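Local coordinates for naphthalene dioxygenase small subunit (Rhodococcus sp., PDB 2B1X), which forms the small (beta) subunit of a Rieske non-heme iron naphthalene dioxygenase and probably plays a mainly structural part beside the large subunit, at residues I48-E53 / D59-M64; E17-E22 / G136-V141; D132-E137 / H166-I171; M21-L26 / H97-V102. One frame throughout, in Å; residues are numbered along the deposited sequence.

Contact 1: residues I48-E53 / D59-M64; sequences IRVTRE and DVVEGM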
# COMPACT_ATOMS: atom_id res chain seq x y z
N ILE B 48 -17.27 -17.94 -3.68
CA ILE B 48 -15.90 -17.83 -4.16
C ILE B 48 -15.95 -17.51 -5.64
O ILE B 48 -16.80 -18.05 -6.35
CB ILE B 48 -15.12 -19.16 -3.92
CG1 ILE B 48 -15.15 -19.52 -2.43
CG2 ILE B 48 -13.66 -19.00 -4.40
CD1 ILE B 48 -14.47 -20.83 -2.16
N ARG B 49 -15.04 -16.64 -6.08
CA ARG B 49 -14.86 -16.34 -7.49
C ARG B 49 -13.42 -16.65 -7.88
O ARG B 49 -12.52 -16.50 -7.05
CB ARG B 49 -15.10 -14.84 -7.75
CG ARG B 49 -16.53 -14.42 -7.54
CD ARG B 49 -16.79 -12.95 -7.73
NE ARG B 49 -16.82 -12.69 -9.14
CZ ARG B 49 -16.98 -11.51 -9.72
NH1 ARG B 49 -17.18 -10.43 -8.99
NH2 ARG B 49 -16.95 -11.43 -11.05
N VAL B 50 -13.22 -17.04 -9.14
CA VAL B 50 -11.91 -17.25 -9.73
C VAL B 50 -11.81 -16.46 -11.04
O VAL B 50 -12.79 -16.32 -11.75
CB VAL B 50 -11.59 -18.76 -9.95
CG1 VAL B 50 -11.54 -19.53 -8.57
CG2 VAL B 50 -12.62 -19.43 -10.87
N THR B 51 -10.61 -15.96 -11.36
CA THR B 51 -10.38 -15.28 -12.63
C THR B 51 -10.62 -16.24 -13.81
O THR B 51 -10.07 -17.34 -13.84
CB THR B 51 -8.93 -14.73 -12.71
OG1 THR B 51 -8.66 -13.89 -11.58
CG2 THR B 51 -8.78 -13.79 -13.93
N ARG B 52 -11.42 -15.82 -14.78
CA ARG B 52 -11.68 -16.62 -15.97
C ARG B 52 -11.74 -15.74 -17.21
O ARG B 52 -12.03 -14.54 -17.12
CB ARG B 52 -12.98 -17.40 -15.82
CG ARG B 52 -12.94 -18.32 -14.63
CD ARG B 52 -13.77 -19.54 -14.69
NE ARG B 52 -13.58 -20.31 -15.92
CZ ARG B 52 -14.55 -21.00 -16.48
NH1 ARG B 52 -15.75 -20.99 -15.92
NH2 ARG B 52 -14.34 -21.69 -17.59
N GLU B 53 -11.50 -16.34 -18.37
CA GLU B 53 -11.70 -15.61 -19.63
C GLU B 53 -13.14 -15.09 -19.72
O GLU B 53 -14.06 -15.63 -19.10
CB GLU B 53 -11.33 -16.46 -20.87
CG GLU B 53 -12.10 -17.77 -20.99
CD GLU B 53 -11.34 -18.95 -20.38
OE1 GLU B 53 -10.64 -18.76 -19.35
OE2 GLU B 53 -11.46 -20.08 -20.92
N ASP B 59 -17.90 -17.04 -13.35
CA ASP B 59 -16.67 -17.17 -12.60
C ASP B 59 -16.90 -17.49 -11.12
O ASP B 59 -15.95 -17.49 -10.32
CB ASP B 59 -15.75 -15.94 -12.81
CG ASP B 59 -16.32 -14.64 -12.24
OD1 ASP B 59 -17.27 -14.64 -11.43
OD2 ASP B 59 -15.83 -13.52 -12.54
N VAL B 60 -18.16 -17.79 -10.79
CA VAL B 60 -18.56 -18.15 -9.42
C VAL B 60 -18.41 -19.65 -9.21
O VAL B 60 -18.92 -20.44 -9.99
CB VAL B 60 -20.02 -17.74 -9.12
CG1 VAL B 60 -20.45 -18.27 -7.72
CG2 VAL B 60 -20.18 -16.22 -9.15
N VAL B 61 -17.72 -20.02 -8.13
CA VAL B 61 -17.45 -21.42 -7.80
C VAL B 61 -18.73 -22.18 -7.38
O VAL B 61 -19.57 -21.69 -6.62
CB VAL B 61 -16.34 -21.53 -6.72
CG1 VAL B 61 -16.20 -22.96 -6.23
CG2 VAL B 61 -14.99 -21.03 -7.29
N GLU B 62 -18.88 -23.39 -7.93
CA GLU B 62 -19.98 -24.26 -7.57
C GLU B 62 -19.55 -25.23 -6.45
O GLU B 62 -18.47 -25.85 -6.52
CB GLU B 62 -20.51 -25.01 -8.80
CG GLU B 62 -21.06 -24.07 -9.86
CD GLU B 62 -21.56 -24.77 -11.12
OE1 GLU B 62 -21.62 -26.02 -11.14
OE2 GLU B 62 -21.88 -24.05 -12.10
N GLY B 63 -20.38 -25.32 -5.42
CA GLY B 63 -20.22 -26.35 -4.39
C GLY B 63 -19.42 -25.92 -3.18
O GLY B 63 -19.46 -26.59 -2.15
N MET B 64 -18.70 -24.81 -3.30
CA MET B 64 -17.83 -24.27 -2.24
C MET B 64 -18.05 -22.79 -2.15
O MET B 64 -18.41 -22.12 -3.13
CB MET B 64 -16.35 -24.58 -2.52
CG MET B 64 -15.40 -24.36 -1.32
SD MET B 64 -15.86 -25.13 0.29
CE MET B 64 -16.16 -26.73 -0.30
O HOH W 1 -19.21 -19.98 -4.53
O HOH W 2 -13.92 -13.70 -14.38
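A bend at chi3 (77°) turns the guanidinium of Arg49 toward Asp59, whose CG in turn sits between its own backbone N and carbonyl carbon (chi1 66°), lifting the carboxylate to meet it. The arginine grips side-on: NH2 lies 2.8 Å from Asp59 OD2 and uses that oxygen's syn lone pair, while NE reaches Asp59 OD1 at 3.0 Å from above the carboxylate plane. The two flat groups are turned 50° against each other, so the salt bridge is twisted rather than coplanar. Replacing Arg49 by an alanine would probably leave the Asp59 carboxylate without its countercharge and freer to turn.

The pair sits on a short antiparallel hairpin with a long connecting loop, in which Arg49 and Val60 form a non-hydrogen-bonded pair. Backbone bonds flank it, Val61 N to Ile48 O at 2.8 Å and Val50 N to Asp59 O at 3.0 Å. A water extends the pairing, accepting from Ile48 N and donating to Val61 O and Met64 O. Branched aliphatic side chains and the flexible thioether of Met64 suit the apolar side: Ile48 CG2 meets Val61 CG2 at 3.8 Å, and Ile48 CD1 lies 3.7 Å from Met64 CG. Val50 CG1 touches Val61 CG2 from across, and Val50 also packs on Met100 of the large subunit.

Contact 2: residues E17-E22 / G136-V141; sequences EWLYME and GERTDV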
# COMPACT_ATOMS: atom_id res chain seq x y z
N GLU B 17 -34.11 3.00 4.36
CA GLU B 17 -33.91 3.29 5.78
C GLU B 17 -33.59 2.01 6.54
O GLU B 17 -32.77 2.03 7.45
CB GLU B 17 -35.10 4.06 6.38
CG GLU B 17 -35.09 5.53 5.90
CD GLU B 17 -36.14 6.44 6.54
OE1 GLU B 17 -37.19 5.94 7.05
OE2 GLU B 17 -35.92 7.68 6.50
N TRP B 18 -34.23 0.91 6.16
CA TRP B 18 -33.97 -0.38 6.81
C TRP B 18 -32.50 -0.79 6.57
O TRP B 18 -31.80 -1.21 7.50
CB TRP B 18 -34.95 -1.43 6.29
CG TRP B 18 -34.92 -2.74 7.03
CD1 TRP B 18 -35.78 -3.15 8.04
CD2 TRP B 18 -34.00 -3.82 6.83
NE1 TRP B 18 -35.43 -4.41 8.46
CE2 TRP B 18 -34.35 -4.84 7.73
CE3 TRP B 18 -32.91 -4.03 5.96
CZ2 TRP B 18 -33.65 -6.06 7.80
CZ3 TRP B 18 -32.21 -5.23 6.03
CH2 TRP B 18 -32.59 -6.23 6.94
N LEU B 19 -32.01 -0.61 5.35
CA LEU B 19 -30.63 -0.98 5.04
C LEU B 19 -29.63 -0.15 5.84
O LEU B 19 -28.59 -0.65 6.29
CB LEU B 19 -30.35 -0.82 3.54
CG LEU B 19 -30.93 -1.84 2.58
CD1 LEU B 19 -30.60 -1.45 1.17
CD2 LEU B 19 -30.35 -3.22 2.89
N TYR B 20 -29.94 1.14 6.01
CA TYR B 20 -29.01 2.01 6.72
C TYR B 20 -29.04 1.69 8.21
O TYR B 20 -28.02 1.77 8.87
CB TYR B 20 -29.31 3.49 6.46
CG TYR B 20 -29.16 3.95 5.03
CD1 TYR B 20 -29.74 5.14 4.63
CD2 TYR B 20 -28.39 3.24 4.09
CE1 TYR B 20 -29.61 5.62 3.35
CE2 TYR B 20 -28.24 3.72 2.76
CZ TYR B 20 -28.85 4.91 2.41
OH TYR B 20 -28.76 5.45 1.13
N MET B 21 -30.21 1.33 8.73
CA MET B 21 -30.34 0.89 10.13
C MET B 21 -29.59 -0.42 10.38
O MET B 21 -28.98 -0.63 11.43
CB MET B 21 -31.83 0.74 10.47
CG MET B 21 -32.16 0.08 11.84
SD MET B 21 -32.08 -1.75 11.80
CE MET B 21 -33.52 -2.20 10.76
N GLU B 22 -29.62 -1.31 9.39
CA GLU B 22 -28.97 -2.59 9.50
C GLU B 22 -27.46 -2.39 9.57
O GLU B 22 -26.81 -2.94 10.45
CB GLU B 22 -29.30 -3.48 8.30
CG GLU B 22 -28.85 -4.92 8.48
CD GLU B 22 -28.32 -5.58 7.20
OE1 GLU B 22 -28.56 -5.05 6.09
OE2 GLU B 22 -27.69 -6.66 7.30
N GLY B 136 -18.15 -5.07 -2.96
CA GLY B 136 -18.98 -6.14 -3.51
C GLY B 136 -20.41 -5.73 -3.74
O GLY B 136 -20.81 -4.61 -3.40
N GLU B 137 -21.19 -6.66 -4.27
CA GLU B 137 -22.59 -6.43 -4.44
C GLU B 137 -23.40 -7.39 -3.58
O GLU B 137 -23.13 -8.59 -3.55
CB GLU B 137 -22.98 -6.52 -5.91
CG GLU B 137 -24.41 -6.06 -6.17
CD GLU B 137 -24.73 -6.02 -7.66
OE1 GLU B 137 -24.71 -7.09 -8.31
OE2 GLU B 137 -25.01 -4.91 -8.18
N ARG B 138 -24.37 -6.85 -2.85
CA ARG B 138 -25.28 -7.65 -2.04
C ARG B 138 -26.60 -7.71 -2.74
O ARG B 138 -27.15 -6.67 -3.11
CB ARG B 138 -25.47 -7.04 -0.64
CG ARG B 138 -24.17 -6.60 0.03
CD ARG B 138 -24.40 -6.16 1.48
NE ARG B 138 -25.33 -5.04 1.48
CZ ARG B 138 -25.76 -4.39 2.56
NH1 ARG B 138 -25.31 -4.73 3.77
NH2 ARG B 138 -26.62 -3.39 2.42
N THR B 139 -27.08 -8.93 -2.95
CA THR B 139 -28.42 -9.19 -3.43
C THR B 139 -29.21 -9.86 -2.33
O THR B 139 -28.85 -10.95 -1.90
CB THR B 139 -28.35 -10.05 -4.71
OG1 THR B 139 -27.52 -9.37 -5.66
CG2 THR B 139 -29.71 -10.11 -5.43
N ASP B 140 -30.29 -9.20 -1.89
CA ASP B 140 -31.09 -9.60 -0.73
C ASP B 140 -32.54 -9.90 -1.12
O ASP B 140 -33.07 -9.41 -2.13
CB ASP B 140 -31.14 -8.52 0.37
CG ASP B 140 -29.77 -8.04 0.83
OD1 ASP B 140 -28.74 -8.74 0.59
OD2 ASP B 140 -29.63 -6.93 1.42
N VAL B 141 -33.16 -10.72 -0.31
CA VAL B 141 -34.62 -10.85 -0.30
C VAL B 141 -35.07 -10.36 1.07
O VAL B 141 -34.68 -10.91 2.09
CB VAL B 141 -35.08 -12.29 -0.61
CG1 VAL B 141 -36.64 -12.42 -0.54
CG2 VAL B 141 -34.55 -12.70 -1.97
O HOH W 3 -27.23 -2.75 5.13
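Between Leu19 and Arg138 the contact is one of apolar carbon against charged nitrogen: Leu19 CD2 comes within 3.8 Å of Arg138 NH2, approaching the guanidinium obliquely as the two chains slide past each other in opposite directions. The same methyl lies 4.1 Å from Asp140 OD2. Leucine suits this place because it fills the space beside two polar ends without asking them for a bond.

The direct electrostatic attraction is loose. Glu22 OE1 stands 4.0 Å from Arg138 NH1, too far for a salt bridge and well out of the guanidinium plane, although carboxylate and guanidinium are only 13° from parallel. Each charge has a firmer partner elsewhere: Glu22 bonds Trp34 and Arg154, Arg138 pairs with the C-terminal carboxylate of Met172, and Asp140 bridges to Arg154.

Hydrogen bonding across the contact passes through one water. It donates to Leu19 O and to Glu22 OE1, each at 2.8 Å, and accepts from Arg138 NH2 at 2.9 Å, lying at the edge of the guanidinium and in its plane.

Helix 17-22 crosses strand 136-141 at 114° with axes 12.8 Å apart, a wide spacing bridged by long side chains; this is the helix packed against the curved sheet of the NTF2-like fold. The chemistry implies a buried charge network, in which the water extends the reach of Arg138 to the helix backbone and neighbouring acids and arginines are likely to steady one another's charge.

Contact 3: residues D132-E137 / H166-I171; sequences DVLSGE and HNLALI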
# COMPACT_ATOMS: atom_id res chain seq x y z
N ASP B 132 -8.11 -2.44 5.58
CA ASP B 132 -8.61 -3.33 4.55
C ASP B 132 -9.82 -2.68 3.95
O ASP B 132 -10.50 -1.92 4.63
CB ASP B 132 -9.06 -4.67 5.15
CG ASP B 132 -7.91 -5.40 5.80
OD1 ASP B 132 -6.74 -5.09 5.45
OD2 ASP B 132 -8.05 -6.29 6.67
N VAL B 133 -10.06 -2.98 2.69
CA VAL B 133 -11.30 -2.62 2.02
C VAL B 133 -11.87 -3.86 1.34
O VAL B 133 -11.17 -4.54 0.59
CB VAL B 133 -11.05 -1.55 0.94
CG1 VAL B 133 -12.30 -1.32 0.10
CG2 VAL B 133 -10.63 -0.22 1.59
N LEU B 134 -13.13 -4.18 1.63
CA LEU B 134 -13.86 -5.17 0.85
C LEU B 134 -14.90 -4.44 -0.01
O LEU B 134 -15.55 -3.50 0.47
CB LEU B 134 -14.56 -6.19 1.74
CG LEU B 134 -13.66 -7.09 2.61
CD1 LEU B 134 -14.56 -8.12 3.24
CD2 LEU B 134 -12.62 -7.75 1.74
N SER B 135 -15.01 -4.82 -1.28
CA SER B 135 -16.01 -4.21 -2.17
C SER B 135 -16.87 -5.32 -2.75
O SER B 135 -16.38 -6.40 -3.02
CB SER B 135 -15.35 -3.48 -3.31
OG SER B 135 -16.33 -3.15 -4.30
N GLY B 136 -18.15 -5.07 -2.96
CA GLY B 136 -18.98 -6.14 -3.51
C GLY B 136 -20.41 -5.73 -3.74
O GLY B 136 -20.81 -4.61 -3.40
N GLU B 137 -21.19 -6.66 -4.27
CA GLU B 137 -22.59 -6.43 -4.44
C GLU B 137 -23.40 -7.39 -3.58
O GLU B 137 -23.13 -8.59 -3.55
CB GLU B 137 -22.98 -6.52 -5.91
CG GLU B 137 -24.41 -6.06 -6.17
CD GLU B 137 -24.73 -6.02 -7.66
OE1 GLU B 137 -24.71 -7.09 -8.31
OE2 GLU B 137 -25.01 -4.91 -8.18
N HIS B 166 -7.89 -10.56 6.55
CA HIS B 166 -7.31 -11.76 7.18
C HIS B 166 -8.36 -12.76 7.72
O HIS B 166 -8.00 -13.88 8.09
CB HIS B 166 -6.31 -11.37 8.28
CG HIS B 166 -6.94 -10.56 9.37
ND1 HIS B 166 -7.12 -9.20 9.24
CD2 HIS B 166 -7.53 -10.91 10.54
CE1 HIS B 166 -7.77 -8.74 10.31
NE2 HIS B 166 -7.99 -9.76 11.13
N ASN B 167 -9.63 -12.38 7.75
CA ASN B 167 -10.71 -13.30 8.09
C ASN B 167 -12.05 -12.64 7.73
O ASN B 167 -12.10 -11.44 7.48
CB ASN B 167 -10.67 -13.83 9.56
CG ASN B 167 -10.62 -12.71 10.64
OD1 ASN B 167 -11.17 -11.64 10.47
ND2 ASN B 167 -9.96 -13.01 11.79
N LEU B 168 -13.12 -13.41 7.67
CA LEU B 168 -14.42 -12.81 7.51
C LEU B 168 -15.14 -12.90 8.83
O LEU B 168 -16.13 -13.62 8.99
CB LEU B 168 -15.20 -13.47 6.36
CG LEU B 168 -14.67 -13.19 4.95
CD1 LEU B 168 -15.58 -13.93 3.94
CD2 LEU B 168 -14.59 -11.72 4.60
N ALA B 169 -14.60 -12.19 9.80
CA ALA B 169 -15.14 -12.14 11.15
C ALA B 169 -16.32 -11.16 11.27
O ALA B 169 -17.12 -11.24 12.23
CB ALA B 169 -14.01 -11.79 12.16
N LEU B 170 -16.44 -10.26 10.29
CA LEU B 170 -17.50 -9.24 10.26
C LEU B 170 -18.65 -9.65 9.35
O LEU B 170 -18.43 -10.15 8.26
CB LEU B 170 -16.91 -7.89 9.76
CG LEU B 170 -15.77 -7.19 10.55
CD1 LEU B 170 -15.27 -5.93 9.82
CD2 LEU B 170 -16.24 -6.83 11.97
N ILE B 171 -19.88 -9.45 9.79
CA ILE B 171 -21.03 -9.61 8.94
C ILE B 171 -21.14 -8.45 7.92
O ILE B 171 -20.98 -7.27 8.29
CB ILE B 171 -22.31 -9.76 9.80
CG1 ILE B 171 -22.19 -11.00 10.71
CG2 ILE B 171 -23.52 -9.87 8.91
CD1 ILE B 171 -23.28 -11.08 11.80
O HOH W 4 -5.67 -7.70 7.08
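His166 faces Asp132 across a water. Its CG lies between the backbone N and the carbonyl carbon (chi1 60°), which carries the ring over toward the strand, with ND1 4.0 Å from Asp132 OD2. The water closes that gap, 3.0 Å from His166 ND1 at the ring's edge and in its plane, while it donates to Asp132 OD2 at 2.8 Å. Ring and carboxylate are turned 62° apart. The aspartate is also held by Thr165, whose OG1 bonds OD2, so a small acid suits a place where two neighbours converge on one oxygen.

Next along the chain, Asn167 turns its amide outward from this contact, to Arg123 and to the backbone of Gln370 in the large subunit. Here the C-terminal tail, following the last strand of the NTF2-like fold, runs over strand 132-137 and also meets that larger partner.

Leu168 returns to the strand: its CD2 meets Leu134 CD1 at 3.8 Å, the two side chains crossing obliquely. Leucine fits both positions, since each branched end must reach across backbones 10.2 Å apart between the CA atoms of Leu134 and Leu168. Leu168 also packs on Ile364 of the large subunit.

Contact 4: residues M21-L26 / H97-V102; sequences MEAELL and HFVTNV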
# COMPACT_ATOMS: atom_id res chain seq x y z
N MET B 21 -30.21 1.33 8.73
CA MET B 21 -30.34 0.89 10.13
C MET B 21 -29.59 -0.42 10.38
O MET B 21 -28.98 -0.63 11.43
CB MET B 21 -31.83 0.74 10.47
CG MET B 21 -32.16 0.08 11.84
SD MET B 21 -32.08 -1.75 11.80
CE MET B 21 -33.52 -2.20 10.76
N GLU B 22 -29.62 -1.31 9.39
CA GLU B 22 -28.97 -2.59 9.50
C GLU B 22 -27.46 -2.39 9.57
O GLU B 22 -26.81 -2.94 10.45
CB GLU B 22 -29.30 -3.48 8.30
CG GLU B 22 -28.85 -4.92 8.48
CD GLU B 22 -28.32 -5.58 7.20
OE1 GLU B 22 -28.56 -5.05 6.09
OE2 GLU B 22 -27.69 -6.66 7.30
N ALA B 23 -26.94 -1.60 8.63
CA ALA B 23 -25.52 -1.24 8.60
C ALA B 23 -25.05 -0.55 9.90
O ALA B 23 -23.97 -0.83 10.41
CB ALA B 23 -25.23 -0.33 7.39
N GLU B 24 -25.85 0.38 10.40
CA GLU B 24 -25.57 1.05 11.66
C GLU B 24 -25.40 0.10 12.83
O GLU B 24 -24.47 0.26 13.63
CB GLU B 24 -26.66 2.09 11.99
CG GLU B 24 -26.41 2.86 13.28
CD GLU B 24 -27.57 3.74 13.67
OE1 GLU B 24 -27.94 4.63 12.89
OE2 GLU B 24 -28.14 3.55 14.77
N LEU B 25 -26.32 -0.86 12.96
CA LEU B 25 -26.22 -1.89 14.00
C LEU B 25 -24.90 -2.65 13.84
O LEU B 25 -24.17 -2.81 14.82
CB LEU B 25 -27.40 -2.87 13.92
CG LEU B 25 -28.83 -2.47 14.34
CD1 LEU B 25 -29.77 -3.68 14.29
CD2 LEU B 25 -28.87 -1.86 15.76
N LEU B 26 -24.59 -3.10 12.63
CA LEU B 26 -23.34 -3.85 12.41
C LEU B 26 -22.12 -3.00 12.79
O LEU B 26 -21.21 -3.47 13.47
CB LEU B 26 -23.20 -4.30 10.93
CG LEU B 26 -23.66 -5.70 10.46
CD1 LEU B 26 -24.15 -6.62 11.57
CD2 LEU B 26 -24.70 -5.63 9.36
N HIS B 97 -19.79 0.15 6.96
CA HIS B 97 -20.53 -0.37 5.84
C HIS B 97 -21.03 0.84 5.03
O HIS B 97 -22.02 1.47 5.42
CB HIS B 97 -21.75 -1.19 6.33
CG HIS B 97 -21.42 -2.53 6.92
ND1 HIS B 97 -20.66 -2.68 8.07
CD2 HIS B 97 -21.69 -3.79 6.49
CE1 HIS B 97 -20.52 -3.97 8.35
NE2 HIS B 97 -21.11 -4.66 7.40
N PHE B 98 -20.37 1.15 3.92
CA PHE B 98 -20.92 2.13 2.98
C PHE B 98 -21.84 1.38 2.02
O PHE B 98 -21.39 0.47 1.30
CB PHE B 98 -19.79 2.82 2.20
CG PHE B 98 -18.85 3.60 3.06
CD1 PHE B 98 -17.70 2.98 3.61
CD2 PHE B 98 -19.12 4.92 3.39
CE1 PHE B 98 -16.80 3.68 4.40
CE2 PHE B 98 -18.21 5.65 4.21
CZ PHE B 98 -17.06 5.03 4.72
N VAL B 99 -23.11 1.79 1.99
CA VAL B 99 -24.16 1.10 1.24
C VAL B 99 -24.66 2.15 0.22
O VAL B 99 -25.15 3.23 0.62
CB VAL B 99 -25.31 0.65 2.18
CG1 VAL B 99 -26.41 0.01 1.42
CG2 VAL B 99 -24.78 -0.34 3.32
N THR B 100 -24.50 1.85 -1.06
CA THR B 100 -24.84 2.81 -2.11
C THR B 100 -25.49 2.10 -3.25
O THR B 100 -25.53 0.85 -3.28
CB THR B 100 -23.55 3.46 -2.69
OG1 THR B 100 -22.89 2.50 -3.54
CG2 THR B 100 -22.56 3.80 -1.61
N ASN B 101 -25.94 2.88 -4.24
CA ASN B 101 -26.54 2.31 -5.45
C ASN B 101 -27.70 1.34 -5.07
O ASN B 101 -27.75 0.21 -5.56
CB ASN B 101 -25.50 1.51 -6.26
CG ASN B 101 -24.41 2.37 -6.89
OD1 ASN B 101 -24.24 2.38 -8.13
ND2 ASN B 101 -23.65 3.07 -6.07
N VAL B 102 -28.60 1.75 -4.19
CA VAL B 102 -29.69 0.86 -3.74
C VAL B 102 -30.74 0.67 -4.83
O VAL B 102 -31.33 1.64 -5.32
CB VAL B 102 -30.32 1.34 -2.43
CG1 VAL B 102 -31.60 0.47 -2.03
CG2 VAL B 102 -29.29 1.36 -1.30
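Helix 21-26 runs nearly antiparallel to strand 97-100, at 169°, with the axes 8.8 Å apart. The backbones come nearest at Ala23 and His97, whose CA atoms are 5.8 Å from each other, a closeness that suits an alanine on the helix. Its single methyl points at the strand: Ala23 CB touches His97 CB at 3.7 Å and Val99 CG2 at 4.1 Å.

One helical turn on, Leu26 covers the imidazole. With His97 CG anti to its carbonyl carbon (chi1 -73°), the ring stands beside the helix, and Leu26 CB lies over one face, 3.7 Å from CE1, in a CH-pi contact 28° off the ring normal. Both ring nitrogens are engaged beyond the two segments, ND1 with Asp27 and NE2 with the backbone oxygen of Ile171. Putting an alanine in place of His97 would probably open a gap beneath Leu26 and leave Asp27 and the Ile171 carbonyl without these bonds.

The flat, two-ended histidine thus joins three elements: helix 10-27, strand 94-106 and the C-terminal tail. Leu119 and Leu121 of strand 112-124 also pack against it, Trp34 of helix 31-35 adjoins Leu26, and Asn101 of the third subunit packs on Ala23 and Val99.

From the N terminus, helix 10-27 supplies the first segment of both contact 2 and contact 4. Contact 4 closes first, on strand 94-106; the two loops start from the same stretch of helix, and that of contact 2 runs on further, to strand 132-145. Contact 1, a local hairpin centred 19 Å from the centre of the chain, lies inside both loops and touches neither contact. Contact 3 starts on strand 132-145, sharing Gly136 and Glu137 with contact 2, and closes on the C-terminal tail. That tail comes back to touch contact 4. Together they tie helix, sheet and tail, with contact 1 at the sheet's outlying end.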